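Local structure of glycoside hydrolase family 81 (Clostridium thermocellum, 6FOP) at residues I53-I67 with I123-F136. The protein probably hydrolyses internal beta-1,3-linkages of glucans such as laminarin, as an enzyme of glycoside hydrolase family 81. Numbering follows the deposited sequence. Where two conformers were deposited one is given.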
# COMPACT_ATOMS: atom_id res chain seq x y z
N ILE A 53 -2.88 -12.94 11.87
CA ILE A 53 -2.09 -11.72 11.82
C ILE A 53 -0.82 -12.04 11.04
O ILE A 53 0.03 -12.79 11.51
CB ILE A 53 -1.72 -11.25 13.24
CG1 ILE A 53 -2.95 -11.15 14.15
CG2 ILE A 53 -0.93 -9.94 13.19
CD1 ILE A 53 -3.95 -10.10 13.76
N TYR A 54 -0.71 -11.48 9.82
CA TYR A 54 0.38 -11.84 8.93
C TYR A 54 1.49 -10.82 9.03
O TYR A 54 1.54 -9.84 8.30
CB TYR A 54 -0.12 -12.03 7.48
CG TYR A 54 -1.01 -13.27 7.33
CD1 TYR A 54 -2.38 -13.19 7.52
CD2 TYR A 54 -0.46 -14.52 7.07
CE1 TYR A 54 -3.19 -14.32 7.44
CE2 TYR A 54 -1.27 -15.64 6.99
CZ TYR A 54 -2.63 -15.53 7.16
OH TYR A 54 -3.38 -16.68 7.07
N ALA A 55 2.37 -11.03 10.01
CA ALA A 55 3.49 -10.16 10.26
C ALA A 55 4.66 -10.39 9.33
O ALA A 55 5.11 -9.44 8.66
CB ALA A 55 3.93 -10.27 11.73
N HIS A 56 5.09 -11.65 9.25
CA HIS A 56 6.17 -12.15 8.38
C HIS A 56 7.56 -11.86 8.97
O HIS A 56 7.91 -10.70 9.18
CB HIS A 56 6.13 -11.61 6.94
CG HIS A 56 4.83 -11.79 6.20
ND1 HIS A 56 4.33 -10.80 5.40
CD2 HIS A 56 3.97 -12.83 6.11
CE1 HIS A 56 3.19 -11.20 4.85
NE2 HIS A 56 2.96 -12.44 5.23
N PRO A 57 8.37 -12.89 9.23
CA PRO A 57 8.12 -14.30 8.87
C PRO A 57 7.07 -15.03 9.73
O PRO A 57 6.64 -16.12 9.37
CB PRO A 57 9.52 -14.93 9.00
CG PRO A 57 10.15 -14.07 10.06
CD PRO A 57 9.74 -12.68 9.71
N LEU A 58 6.75 -14.47 10.89
CA LEU A 58 5.77 -15.08 11.80
C LEU A 58 4.34 -14.70 11.50
O LEU A 58 4.04 -13.59 11.00
CB LEU A 58 6.05 -14.69 13.26
CG LEU A 58 7.37 -15.18 13.84
CD1 LEU A 58 7.70 -14.47 15.14
CD2 LEU A 58 7.36 -16.66 14.09
N THR A 59 3.43 -15.58 11.88
CA THR A 59 2.02 -15.28 11.90
C THR A 59 1.44 -15.61 13.25
O THR A 59 1.98 -16.46 13.98
CB THR A 59 1.26 -15.97 10.76
OG1 THR A 59 1.25 -17.38 10.97
CG2 THR A 59 1.91 -15.69 9.40
N PHE A 60 0.33 -14.97 13.57
CA PHE A 60 -0.26 -15.07 14.91
C PHE A 60 -1.77 -15.14 14.85
O PHE A 60 -2.38 -14.74 13.85
CB PHE A 60 0.12 -13.84 15.77
CG PHE A 60 1.59 -13.56 15.81
CD1 PHE A 60 2.41 -14.22 16.72
CD2 PHE A 60 2.17 -12.63 14.93
CE1 PHE A 60 3.77 -13.98 16.74
CE2 PHE A 60 3.53 -12.40 14.94
CZ PHE A 60 4.33 -13.06 15.87
N LYS A 61 -2.40 -15.59 15.92
CA LYS A 61 -3.83 -15.42 16.05
C LYS A 61 -4.21 -15.40 17.50
O LYS A 61 -3.81 -16.30 18.26
CB LYS A 61 -4.61 -16.52 15.32
CG LYS A 61 -6.11 -16.21 15.24
CD LYS A 61 -6.92 -17.28 14.53
CE LYS A 61 -7.12 -18.48 15.41
NZ LYS A 61 -7.91 -19.52 14.69
N PHE A 62 -4.98 -14.40 17.92
CA PHE A 62 -5.47 -14.33 19.30
C PHE A 62 -6.72 -15.20 19.42
O PHE A 62 -7.50 -15.31 18.49
CB PHE A 62 -5.79 -12.88 19.69
CG PHE A 62 -4.56 -12.01 19.79
CD1 PHE A 62 -4.03 -11.40 18.66
CD2 PHE A 62 -3.92 -11.82 21.02
CE1 PHE A 62 -2.89 -10.63 18.74
CE2 PHE A 62 -2.77 -11.06 21.10
CZ PHE A 62 -2.27 -10.45 19.96
N LYS A 63 -6.84 -15.86 20.57
CA LYS A 63 -8.00 -16.70 20.92
C LYS A 63 -8.13 -16.73 22.43
O LYS A 63 -7.29 -16.17 23.13
CB LYS A 63 -7.87 -18.11 20.33
CG LYS A 63 -6.65 -18.88 20.79
CD LYS A 63 -6.55 -20.22 20.11
CE LYS A 63 -5.39 -21.05 20.65
NZ LYS A 63 -5.21 -22.29 19.86
N ALA A 64 -9.21 -17.33 22.94
CA ALA A 64 -9.44 -17.32 24.38
C ALA A 64 -8.23 -17.79 25.21
O ALA A 64 -7.93 -17.19 26.24
CB ALA A 64 -10.70 -18.11 24.71
N GLU A 65 -7.52 -18.82 24.74
CA GLU A 65 -6.38 -19.40 25.48
C GLU A 65 -5.16 -18.48 25.49
O GLU A 65 -4.35 -18.50 26.41
CB GLU A 65 -5.99 -20.76 24.86
CG GLU A 65 -4.79 -21.43 25.52
CD GLU A 65 -4.33 -22.70 24.85
OE1 GLU A 65 -4.90 -23.08 23.79
OE2 GLU A 65 -3.38 -23.31 25.37
N GLY A 66 -4.97 -17.70 24.43
CA GLY A 66 -3.73 -16.93 24.30
C GLY A 66 -3.43 -16.57 22.86
O GLY A 66 -4.36 -16.29 22.07
N ILE A 67 -2.14 -16.61 22.52
CA ILE A 67 -1.66 -16.16 21.21
C ILE A 67 -1.04 -17.31 20.43
O ILE A 67 0.03 -17.83 20.81
CB ILE A 67 -0.61 -15.02 21.34
CG1 ILE A 67 -1.05 -13.89 22.28
CG2 ILE A 67 -0.32 -14.46 19.94
CD1 ILE A 67 -0.55 -14.00 23.71
N ILE A 123 -1.39 -11.14 29.49
CA ILE A 123 -0.27 -11.26 28.59
C ILE A 123 -0.31 -10.00 27.69
O ILE A 123 -1.35 -9.69 27.11
CB ILE A 123 -0.38 -12.49 27.66
CG1 ILE A 123 -0.61 -13.76 28.47
CG2 ILE A 123 0.88 -12.61 26.79
CD1 ILE A 123 -0.94 -14.96 27.62
N LYS A 124 0.84 -9.34 27.55
CA LYS A 124 1.01 -8.25 26.59
C LYS A 124 1.97 -8.75 25.56
O LYS A 124 3.09 -9.14 25.88
CB LYS A 124 1.54 -6.99 27.25
CG LYS A 124 1.57 -5.80 26.28
CD LYS A 124 1.89 -4.52 27.05
CE LYS A 124 1.88 -3.28 26.20
NZ LYS A 124 2.03 -2.09 27.10
N ALA A 125 1.51 -8.79 24.31
CA ALA A 125 2.29 -9.32 23.19
C ALA A 125 2.67 -8.21 22.22
O ALA A 125 1.82 -7.38 21.86
CB ALA A 125 1.49 -10.37 22.47
N THR A 126 3.94 -8.19 21.82
CA THR A 126 4.41 -7.32 20.75
C THR A 126 4.70 -8.21 19.53
O THR A 126 5.55 -9.11 19.59
CB THR A 126 5.69 -6.57 21.14
OG1 THR A 126 5.43 -5.78 22.29
CG2 THR A 126 6.21 -5.67 20.03
N LEU A 127 3.96 -7.91 18.46
CA LEU A 127 4.03 -8.60 17.17
C LEU A 127 4.62 -7.60 16.17
O LEU A 127 4.20 -6.43 16.15
CB LEU A 127 2.67 -9.05 16.72
CG LEU A 127 1.79 -9.70 17.79
CD1 LEU A 127 0.45 -10.07 17.18
CD2 LEU A 127 2.47 -10.89 18.47
N MET A 128 5.61 -8.04 15.39
CA MET A 128 6.33 -7.12 14.52
C MET A 128 6.53 -7.68 13.13
O MET A 128 7.02 -8.80 12.95
CB MET A 128 7.66 -6.75 15.15
CG MET A 128 8.57 -5.90 14.28
SD MET A 128 9.92 -5.37 15.31
CE MET A 128 11.08 -4.84 14.09
N LYS A 129 6.16 -6.86 12.15
CA LYS A 129 6.39 -7.15 10.74
C LYS A 129 7.87 -6.89 10.50
O LYS A 129 8.37 -5.81 10.85
CB LYS A 129 5.53 -6.26 9.88
CG LYS A 129 5.79 -6.37 8.39
CD LYS A 129 4.68 -5.74 7.55
CE LYS A 129 3.37 -6.47 7.64
NZ LYS A 129 3.40 -7.89 7.16
N GLY A 130 8.57 -7.84 9.92
CA GLY A 130 10.00 -7.72 9.74
C GLY A 130 10.84 -8.12 10.95
O GLY A 130 12.02 -7.77 11.01
N SER A 131 10.27 -8.89 11.88
CA SER A 131 11.06 -9.42 12.99
C SER A 131 10.89 -10.93 13.03
O SER A 131 9.78 -11.42 12.96
CB SER A 131 10.62 -8.87 14.33
OG SER A 131 11.43 -9.38 15.37
N PRO A 132 11.98 -11.66 13.33
CA PRO A 132 11.81 -13.10 13.63
C PRO A 132 11.39 -13.35 15.08
O PRO A 132 11.20 -14.50 15.45
CB PRO A 132 13.22 -13.64 13.38
CG PRO A 132 14.10 -12.53 13.76
CD PRO A 132 13.40 -11.28 13.30
N TYR A 133 11.34 -12.29 15.90
CA TYR A 133 10.95 -12.37 17.30
C TYR A 133 9.50 -12.01 17.54
O TYR A 133 8.91 -11.23 16.74
CB TYR A 133 11.76 -11.43 18.16
CG TYR A 133 13.23 -11.70 18.19
CD1 TYR A 133 13.76 -12.66 19.09
CD2 TYR A 133 14.12 -11.00 17.41
CE1 TYR A 133 15.12 -12.90 19.15
CE2 TYR A 133 15.48 -11.25 17.46
CZ TYR A 133 15.98 -12.21 18.35
OH TYR A 133 17.36 -12.39 18.40
N ALA A 134 8.93 -12.51 18.64
CA ALA A 134 7.73 -11.93 19.26
C ALA A 134 8.05 -11.81 20.75
O ALA A 134 8.76 -12.66 21.32
CB ALA A 134 6.48 -12.75 19.03
N TYR A 135 7.58 -10.73 21.35
CA TYR A 135 7.97 -10.34 22.71
C TYR A 135 6.73 -10.29 23.61
O TYR A 135 5.68 -9.82 23.19
CB TYR A 135 8.63 -8.97 22.70
CG TYR A 135 9.74 -8.79 21.67
CD1 TYR A 135 11.00 -9.29 21.85
CD2 TYR A 135 9.48 -8.11 20.48
CE1 TYR A 135 12.00 -9.12 20.94
CE2 TYR A 135 10.48 -7.94 19.54
CZ TYR A 135 11.72 -8.44 19.73
OH TYR A 135 12.71 -8.24 18.78
N PHE A 136 6.88 -10.75 24.86
CA PHE A 136 5.76 -10.88 25.77
C PHE A 136 6.11 -10.41 27.17
O PHE A 136 7.25 -10.59 27.62
CB PHE A 136 5.31 -12.35 25.86
CG PHE A 136 4.98 -12.99 24.52
CD1 PHE A 136 5.96 -13.61 23.77
CD2 PHE A 136 3.68 -12.94 24.02
CE1 PHE A 136 5.66 -14.16 22.52
CE2 PHE A 136 3.39 -13.49 22.78
CZ PHE A 136 4.38 -14.11 22.05
O HOH W 1 7.17 -11.73 12.17
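Leu127 lays its CD2 methyl almost centrally over one face of the Phe60 ring, a CH-pi contact 3.6 Å from the centroid and only 5° off the ring normal. With CG held beside its own backbone N (chi1 -44°), Leu127 directs its other methyl, CD1, at Phe62 CE1, 3.7 Å away, and more loosely at Ile53. Ala134 CB packs obliquely against the far end of the Phe60 ring, whose edge meets Ala55 CB in plane. Farther along, Ile67 and Ile123 reach each other tip to tip, Ile67 CD1 lying 3.7 Å from Ile123 CG2, with Ala125 and Phe136 also against Ile67 CD1.

Polar links gather where loop 55-58 meets the 128-131 turn. The Lys129 chain bends at its last two torsions and curls round Ala55 O, so that NZ donates to two carbonyls: Tyr54 O at 2.9 Å, in the carbonyl plane on a lone pair, and Ala55 O at 2.8 Å, from above the plane. A salt bridge to Glu474 and a hydrogen bond with Tyr264 also hold this ammonium. Gly130 N, in the type II turn from Met128 to Ser131, donates to His56 O at 3.0 Å. Water 1 accepts from Leu58 N and lies close to Met128 O and Ser131 O; the peptide bond before Pro57, in loop 55-58, is cis.

Two antiparallel sheets thus meet face to face as a beta sandwich: apolar side chains make the contact between the sheets here, while the buried lysine, one backbone bond and a water join the turns at one end.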